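Local coordinates for monosaccharide ABC transporter substrate-binding protein, CUT2 family (Bradyrhizobium sp., PDB 4YHS) that probably binds a monosaccharide-like solute in the periplasm and delivers it to a CUT2-family ABC transporter for uptake, at residues Pro143-Val148 and Asp155-Ser160; Ile122-Ala127 and Asn149-Pro154. All coordinates share one frame; numbering follows the deposited sequence.

Interaction 1: residues Pro143-Val148 and Asp155-Ser160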
ATOM      1  N   PRO A 143     -22.137  -7.692  -5.228  1.00 26.23           N
ATOM      2  CA  PRO A 143     -21.170  -6.589  -5.321  1.00 20.26           C
ATOM      3  C   PRO A 143     -19.736  -7.103  -5.305  1.00 22.29           C
ATOM      4  O   PRO A 143     -19.436  -8.034  -4.542  1.00 18.92           O
ATOM      5  CB  PRO A 143     -21.452  -5.754  -4.070  1.00 28.35           C
ATOM      6  CG  PRO A 143     -22.776  -6.164  -3.597  1.00 31.49           C
ATOM      7  CD  PRO A 143     -22.984  -7.571  -4.030  1.00 27.52           C
ATOM      8  N   VAL A 144     -18.870  -6.493  -6.110  1.00 18.17           N
ATOM      9  CA  VAL A 144     -17.461  -6.869  -6.148  1.00 17.96           C
ATOM     10  C   VAL A 144     -16.646  -5.627  -5.791  1.00 21.47           C
ATOM     11  O   VAL A 144     -16.754  -4.583  -6.443  1.00 20.99           O
ATOM     12  CB  VAL A 144     -17.037  -7.427  -7.528  1.00 19.15           C
ATOM     13  CG1 VAL A 144     -15.581  -7.831  -7.508  1.00 23.18           C
ATOM     14  CG2 VAL A 144     -17.926  -8.627  -7.922  1.00 22.76           C
ATOM     15  N   ILE A 145     -15.811  -5.768  -4.765  1.00 19.59           N
ATOM     16  CA  ILE A 145     -14.952  -4.682  -4.282  1.00 13.74           C
ATOM     17  C   ILE A 145     -13.490  -4.913  -4.690  1.00 16.63           C
ATOM     18  O   ILE A 145     -12.928  -5.981  -4.438  1.00 17.64           O
ATOM     19  CB  ILE A 145     -15.000  -4.589  -2.748  1.00 18.13           C
ATOM     20  CG1 ILE A 145     -16.425  -4.599  -2.226  1.00 23.25           C
ATOM     21  CG2 ILE A 145     -14.266  -3.365  -2.262  1.00 15.65           C
ATOM     22  CD1 ILE A 145     -17.248  -3.495  -2.700  1.00 25.07           C
ATOM     23  N   ASP A 146     -12.888  -3.891  -5.287  1.00 12.41           N
ATOM     24  CA  ASP A 146     -11.499  -3.879  -5.719  1.00 16.22           C
ATOM     25  C   ASP A 146     -10.596  -3.400  -4.571  1.00 17.74           C
ATOM     26  O   ASP A 146     -10.586  -2.215  -4.226  1.00 17.45           O
ATOM     27  CB  ASP A 146     -11.409  -2.959  -6.958  1.00 19.35           C
ATOM     28  CG  ASP A 146     -10.027  -2.829  -7.534  1.00 15.26           C
ATOM     29  OD1 ASP A 146      -9.050  -3.461  -7.042  1.00 18.45           O
ATOM     30  OD2 ASP A 146      -9.956  -2.061  -8.525  1.00 16.46           O
ATOM     31  N   LEU A 147      -9.811  -4.323  -4.015  1.00 15.39           N
ATOM     32  CA  LEU A 147      -8.987  -4.066  -2.814  1.00 15.04           C
ATOM     33  C   LEU A 147      -7.504  -4.050  -3.167  1.00 13.87           C
ATOM     34  O   LEU A 147      -6.974  -5.021  -3.738  1.00 14.29           O
ATOM     35  CB  LEU A 147      -9.273  -5.120  -1.733  1.00 11.45           C
ATOM     36  CG  LEU A 147      -8.368  -5.148  -0.481  1.00 14.29           C
ATOM     37  CD1 LEU A 147      -8.461  -3.890   0.358  1.00 15.95           C
ATOM     38  CD2 LEU A 147      -8.711  -6.353   0.399  1.00 18.21           C
ATOM     39  N   VAL A 148      -6.881  -2.903  -2.895  1.00 11.77           N
ATOM     40  CA  VAL A 148      -5.434  -2.672  -2.963  1.00 13.43           C
ATOM     41  C   VAL A 148      -4.845  -2.575  -4.374  1.00 19.16           C
ATOM     42  O   VAL A 148      -4.165  -1.580  -4.678  1.00 16.48           O
ATOM     43  CB  VAL A 148      -4.637  -3.743  -2.194  1.00 13.76           C
ATOM     44  CG1 VAL A 148      -3.128  -3.473  -2.367  1.00 13.30           C
ATOM     45  CG2 VAL A 148      -4.945  -3.684  -0.672  1.00 12.89           C
ATOM     46  N   ASP A 155     -17.352  -3.703 -13.985  1.00 23.14           N
ATOM     47  CA  ASP A 155     -18.348  -4.244 -13.060  1.00 23.25           C
ATOM     48  C   ASP A 155     -17.929  -4.265 -11.577  1.00 32.23           C
ATOM     49  O   ASP A 155     -18.480  -5.005 -10.759  1.00 38.04           O
ATOM     50  CB  ASP A 155     -18.710  -5.652 -13.518  1.00 19.14           C
ATOM     51  CG  ASP A 155     -19.642  -5.640 -14.704  1.00 40.19           C
ATOM     52  OD1 ASP A 155     -20.660  -4.910 -14.637  1.00 42.34           O
ATOM     53  OD2 ASP A 155     -19.333  -6.336 -15.694  1.00 35.58           O
ATOM     54  N   ILE A 156     -16.960  -3.430 -11.241  1.00 23.39           N
ATOM     55  CA  ILE A 156     -16.529  -3.242  -9.870  1.00 20.24           C
ATOM     56  C   ILE A 156     -17.455  -2.227  -9.183  1.00 23.73           C
ATOM     57  O   ILE A 156     -17.755  -1.174  -9.757  1.00 23.78           O
ATOM     58  CB  ILE A 156     -15.076  -2.758  -9.855  1.00 17.27           C
ATOM     59  CG1 ILE A 156     -14.140  -3.907 -10.236  1.00 27.77           C
ATOM     60  CG2 ILE A 156     -14.692  -2.142  -8.524  1.00 32.64           C
ATOM     61  CD1 ILE A 156     -14.128  -5.050  -9.266  1.00 31.54           C
ATOM     62  N   ALA A 157     -17.906  -2.520  -7.966  1.00 15.98           N
ATOM     63  CA  ALA A 157     -18.810  -1.593  -7.262  1.00 16.54           C
ATOM     64  C   ALA A 157     -18.061  -0.481  -6.532  1.00 17.47           C
ATOM     65  O   ALA A 157     -18.605   0.610  -6.355  1.00 19.17           O
ATOM     66  CB  ALA A 157     -19.715  -2.367  -6.266  1.00 20.66           C
ATOM     67  N   ALA A 158     -16.848  -0.774  -6.055  1.00 19.02           N
ATOM     68  CA  ALA A 158     -16.083   0.185  -5.247  1.00 19.46           C
ATOM     69  C   ALA A 158     -14.616  -0.192  -5.262  1.00 20.57           C
ATOM     70  O   ALA A 158     -14.299  -1.362  -5.413  1.00 17.69           O
ATOM     71  CB  ALA A 158     -16.553   0.223  -3.806  1.00 17.74           C
ATOM     72  N   LYS A 159     -13.755   0.816  -5.079  1.00 15.34           N
ATOM     73  CA  LYS A 159     -12.320   0.618  -4.910  1.00 14.48           C
ATOM     74  C   LYS A 159     -11.865   1.091  -3.540  1.00 14.51           C
ATOM     75  O   LYS A 159     -12.299   2.139  -3.043  1.00 14.52           O
ATOM     76  CB  LYS A 159     -11.541   1.352  -5.998  1.00 15.33           C
ATOM     77  CG  LYS A 159     -11.826   0.871  -7.424  1.00 18.69           C
ATOM     78  CD  LYS A 159     -11.126   1.713  -8.470  1.00 22.09           C
ATOM     79  CE  LYS A 159     -11.435   1.186  -9.867  1.00 32.90           C
ATOM     80  NZ  LYS A 159     -10.610  -0.014 -10.165  1.00 35.35           N
ATOM     81  N   SER A 160     -10.989   0.295  -2.935  1.00 15.41           N
ATOM     82  CA  SER A 160     -10.270   0.654  -1.707  1.00 15.53           C
ATOM     83  C   SER A 160      -8.788   0.439  -1.982  1.00 12.03           C
ATOM     84  O   SER A 160      -8.277  -0.693  -1.884  1.00 12.42           O
ATOM     85  CB  SER A 160     -10.729  -0.202  -0.544  1.00 14.32           C
ATOM     86  OG  SER A 160     -10.086   0.193   0.644  1.00 15.48           O
TER
HETATM   87  O   HOH W   1     -19.943  -5.167  -8.542  1.00 20.13           O
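The Asp146 carboxylate is the flat group of this contact, and Lys159 wraps one side of it. The aliphatic chain of the lysine passes obliquely alongside the carboxylate, out of its plane, with Lys159 CG 3.6 Å from Asp146 OD2. At the rim, Lys159 NZ closes a 2.7 Å salt bridge to Asp146 OD2, arriving nearly along its C-O axis. The bend at the last lysine torsion (chi4 -79°) turns the ammonium back to this oxygen. Ile151 N reaches the same oxygen from the far side of the carboxylate plane, while Gly150 N is a weak partner of OD1. Behind the carboxylate, Ile156 CG2 packs on Asp146 CB at 3.7 Å, and Ile156 CD1 meets Val144 CG1 at 3.6 Å, these two side chains crossing at about a right angle.

The backbones are neighbouring parallel strands of the N-terminal lobe sheet, joined by a loop without an intervening helix. Asp146 N donates to Ala158 O (2.9 Å), Asp146 O accepts from Ser160 N, and Val148 N ends the ladder on Ser160 O (2.8 Å). At the other end the register slips: Ala157 N, not Ala158 N, takes Val144 O at 2.8 Å, and Ala158 N is buried without a partner. A water joins Val144 N to Asp155 O. On the opposite sheet face, Ile145 CD1 lies on Ala158 CB, and Ser160 OG bonds Gln302 O in helix 299-314. With Lys159 NZ and Ile151 N both donating to OD2, the buried Asp146 carboxylate is likely to be stabilised in its charged form.

Interaction 2: residues Ile122-Ala127 and Asn149-Pro154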
ATOM      1  N   ILE A 122     -11.848  -8.482  -3.578  1.00 15.04           N
ATOM      2  CA  ILE A 122     -10.749  -9.086  -4.343  1.00 12.75           C
ATOM      3  C   ILE A 122      -9.474  -8.247  -4.324  1.00 14.43           C
ATOM      4  O   ILE A 122      -9.494  -7.076  -4.689  1.00 14.93           O
ATOM      5  CB  ILE A 122     -11.132  -9.271  -5.825  1.00 17.06           C
ATOM      6  CG1 ILE A 122     -12.376 -10.122  -5.991  1.00 19.91           C
ATOM      7  CG2 ILE A 122      -9.997  -9.937  -6.617  1.00 18.04           C
ATOM      8  CD1 ILE A 122     -12.822 -10.243  -7.441  1.00 17.07           C
ATOM      9  N   GLY A 123      -8.367  -8.881  -3.938  1.00 13.39           N
ATOM     10  CA  GLY A 123      -7.037  -8.363  -4.182  1.00 12.72           C
ATOM     11  C   GLY A 123      -6.506  -9.082  -5.408  1.00 15.52           C
ATOM     12  O   GLY A 123      -6.033 -10.215  -5.320  1.00 15.92           O
ATOM     13  N   ALA A 124      -6.607  -8.421  -6.563  1.00 15.65           N
ATOM     14  CA  ALA A 124      -6.462  -9.098  -7.846  1.00 18.47           C
ATOM     15  C   ALA A 124      -5.024  -9.404  -8.222  1.00 17.60           C
ATOM     16  O   ALA A 124      -4.147  -8.548  -8.113  1.00 18.91           O
ATOM     17  CB  ALA A 124      -7.100  -8.273  -8.926  1.00 18.05           C
ATOM     18  N   ILE A 125      -4.800 -10.621  -8.722  1.00 16.73           N
ATOM     19  CA  ILE A 125      -3.477 -10.991  -9.175  1.00 16.62           C
ATOM     20  C   ILE A 125      -3.108 -10.200 -10.446  1.00 20.15           C
ATOM     21  O   ILE A 125      -1.952  -9.871 -10.652  1.00 19.05           O
ATOM     22  CB  ILE A 125      -3.394 -12.527  -9.406  1.00 16.63           C
ATOM     23  CG1 ILE A 125      -3.183 -13.220  -8.050  1.00 21.17           C
ATOM     24  CG2 ILE A 125      -2.271 -12.892 -10.380  1.00 22.44           C
ATOM     25  CD1 ILE A 125      -3.339 -14.753  -8.073  1.00 22.67           C
ATOM     26  N   SER A 126      -4.077  -9.892 -11.310  1.00 21.69           N
ATOM     27  CA  SER A 126      -3.779  -8.971 -12.403  1.00 24.84           C
ATOM     28  C   SER A 126      -4.952  -8.022 -12.656  1.00 26.97           C
ATOM     29  O   SER A 126      -6.077  -8.275 -12.245  1.00 17.57           O
ATOM     30  CB  SER A 126      -3.396  -9.735 -13.686  1.00 35.22           C
ATOM     31  OG  SER A 126      -4.512 -10.152 -14.452  1.00 31.55           O
ATOM     32  N   ALA A 127      -4.664  -6.911 -13.315  1.00 25.17           N
ATOM     33  CA  ALA A 127      -5.670  -5.880 -13.557  1.00 24.85           C
ATOM     34  C   ALA A 127      -6.847  -6.335 -14.417  1.00 23.75           C
ATOM     35  O   ALA A 127      -7.978  -5.914 -14.154  1.00 24.90           O
ATOM     36  CB  ALA A 127      -5.012  -4.657 -14.204  1.00 28.15           C
ATOM     37  N   ASN A 149      -5.063  -3.583  -5.215  1.00 16.88           N
ATOM     38  CA  ASN A 149      -4.258  -3.718  -6.438  1.00 16.25           C
ATOM     39  C   ASN A 149      -4.780  -3.010  -7.681  1.00 21.79           C
ATOM     40  O   ASN A 149      -3.982  -2.516  -8.477  1.00 23.45           O
ATOM     41  CB  ASN A 149      -4.069  -5.192  -6.796  1.00 16.27           C
ATOM     42  CG  ASN A 149      -3.071  -5.862  -5.925  1.00 16.74           C
ATOM     43  OD1 ASN A 149      -2.306  -5.203  -5.220  1.00 17.25           O
ATOM     44  ND2 ASN A 149      -3.028  -7.192  -5.990  1.00 19.92           N
ATOM     45  N   GLY A 150      -6.093  -2.970  -7.868  1.00 15.00           N
ATOM     46  CA  GLY A 150      -6.671  -2.273  -9.007  1.00 23.73           C
ATOM     47  C   GLY A 150      -7.087  -3.243 -10.080  1.00 18.58           C
ATOM     48  O   GLY A 150      -6.294  -4.035 -10.587  1.00 21.52           O
ATOM     49  N   ILE A 151      -8.365  -3.187 -10.394  1.00 15.22           N
ATOM     50  CA  ILE A 151      -9.005  -4.024 -11.399  1.00 17.54           C
ATOM     51  C   ILE A 151      -9.630  -3.144 -12.463  1.00 21.82           C
ATOM     52  O   ILE A 151     -10.274  -2.144 -12.127  1.00 19.36           O
ATOM     53  CB  ILE A 151     -10.089  -4.910 -10.732  1.00 19.34           C
ATOM     54  CG1 ILE A 151      -9.426  -5.919  -9.785  1.00 20.65           C
ATOM     55  CG2 ILE A 151     -10.980  -5.611 -11.747  1.00 15.01           C
ATOM     56  CD1 ILE A 151     -10.422  -6.504  -8.802  1.00 19.71           C
ATOM     57  N   SER A 152      -9.466  -3.515 -13.735  1.00 17.91           N
ATOM     58  CA  SER A 152      -9.968  -2.683 -14.853  1.00 22.61           C
ATOM     59  C   SER A 152     -11.417  -3.011 -15.239  1.00 29.59           C
ATOM     60  O   SER A 152     -12.051  -2.287 -16.010  1.00 25.43           O
ATOM     61  CB  SER A 152      -9.035  -2.816 -16.063  1.00 32.75           C
ATOM     62  OG  SER A 152      -9.211  -4.041 -16.748  1.00 23.26           O
ATOM     63  N   SER A 153     -11.967  -4.085 -14.683  1.00 21.16           N
ATOM     64  CA  SER A 153     -13.363  -4.422 -14.957  1.00 23.30           C
ATOM     65  C   SER A 153     -14.322  -3.271 -14.657  1.00 20.98           C
ATOM     66  O   SER A 153     -14.246  -2.673 -13.591  1.00 25.57           O
ATOM     67  CB  SER A 153     -13.819  -5.623 -14.116  1.00 20.99           C
ATOM     68  OG  SER A 153     -15.221  -5.809 -14.294  1.00 24.55           O
ATOM     69  N   PRO A 154     -15.218  -2.957 -15.588  1.00 19.80           N
ATOM     70  CA  PRO A 154     -16.259  -1.958 -15.301  1.00 22.90           C
ATOM     71  C   PRO A 154     -17.325  -2.412 -14.317  1.00 27.70           C
ATOM     72  O   PRO A 154     -18.126  -1.587 -13.887  1.00 26.88           O
ATOM     73  CB  PRO A 154     -16.889  -1.734 -16.672  1.00 25.75           C
ATOM     74  CG  PRO A 154     -16.713  -3.010 -17.357  1.00 29.84           C
ATOM     75  CD  PRO A 154     -15.357  -3.490 -16.960  1.00 20.46           C
TER
HETATM   76  O   HOH W   2      -7.489  -5.639  -6.529  1.00 14.26           O
HETATM   77  O   HOH W   3      -3.890  -6.051 -10.319  1.00 44.53           O
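Ala127 O receives the nearly straight bond from Ser152 N (2.9 Å, 173° at the hydrogen), the one direct backbone hydrogen bond between two loops that follow adjacent parallel strands of the periplasmic binding protein lobe. Around it the chains interleave, Ala127 CA touching Gly150 O and Ile151 CA touching Ala127 O. Gly150 has a positive phi (102°), where a CB would jam against the carbonyl of Asn149. Two waters fill in between: one accepts from Ala124 N and Gly150 N, the other donates to Gly150 O and weakly to Ala124 O.

Among the side chains, Asn149 leans over the Ala124 carbonyl. Its CG stands beside the backbone N (chi1 -76°), and Asn149 ND2 gives a 2.8 Å bond to Ala124 O from above the carbonyl plane. ND2 also bonds Tyr99 OH, and the Asn149 side chain lies about 6 Å from a bound Bis-Tris molecule. With an alanine here, Ala124 O would probably lose the amide donor and keep the weakly bound water, and Tyr99 OH would lose its bond to ND2. Ser152 OG turns to Asp128 and Asn131. Ile151 CD1 reaches Ile122 CG2, and Ile151 CG1 presses on Ala124 CB at 3.4 Å, tighter than usual carbon contact.

Overall arrangement
The two interactions lie 8 Å apart between centres and share one lobe and one strand's continuation: 149-154 follows directly from 143-148 and leads into 155-160. Interaction 1 is a parallel strand pairing, regular from Asp146 onward, mostly buried, held by a backbone ladder and an internal ion pair; interaction 2 joins irregular loops, with two exposed residues, one backbone bond, an amide and bridging waters. Strand 144-147 also pairs with 119-122, Leu147 N bonding Ile122 O. They meet at Ile151, whose backbone N and O bond Asp146 and Lys159, tying the loop to the sheet; the side chains of Val148 and Asn149, at the junction, each lie about 6 Å from a bound Bis-Tris, which may mark the ligand pocket.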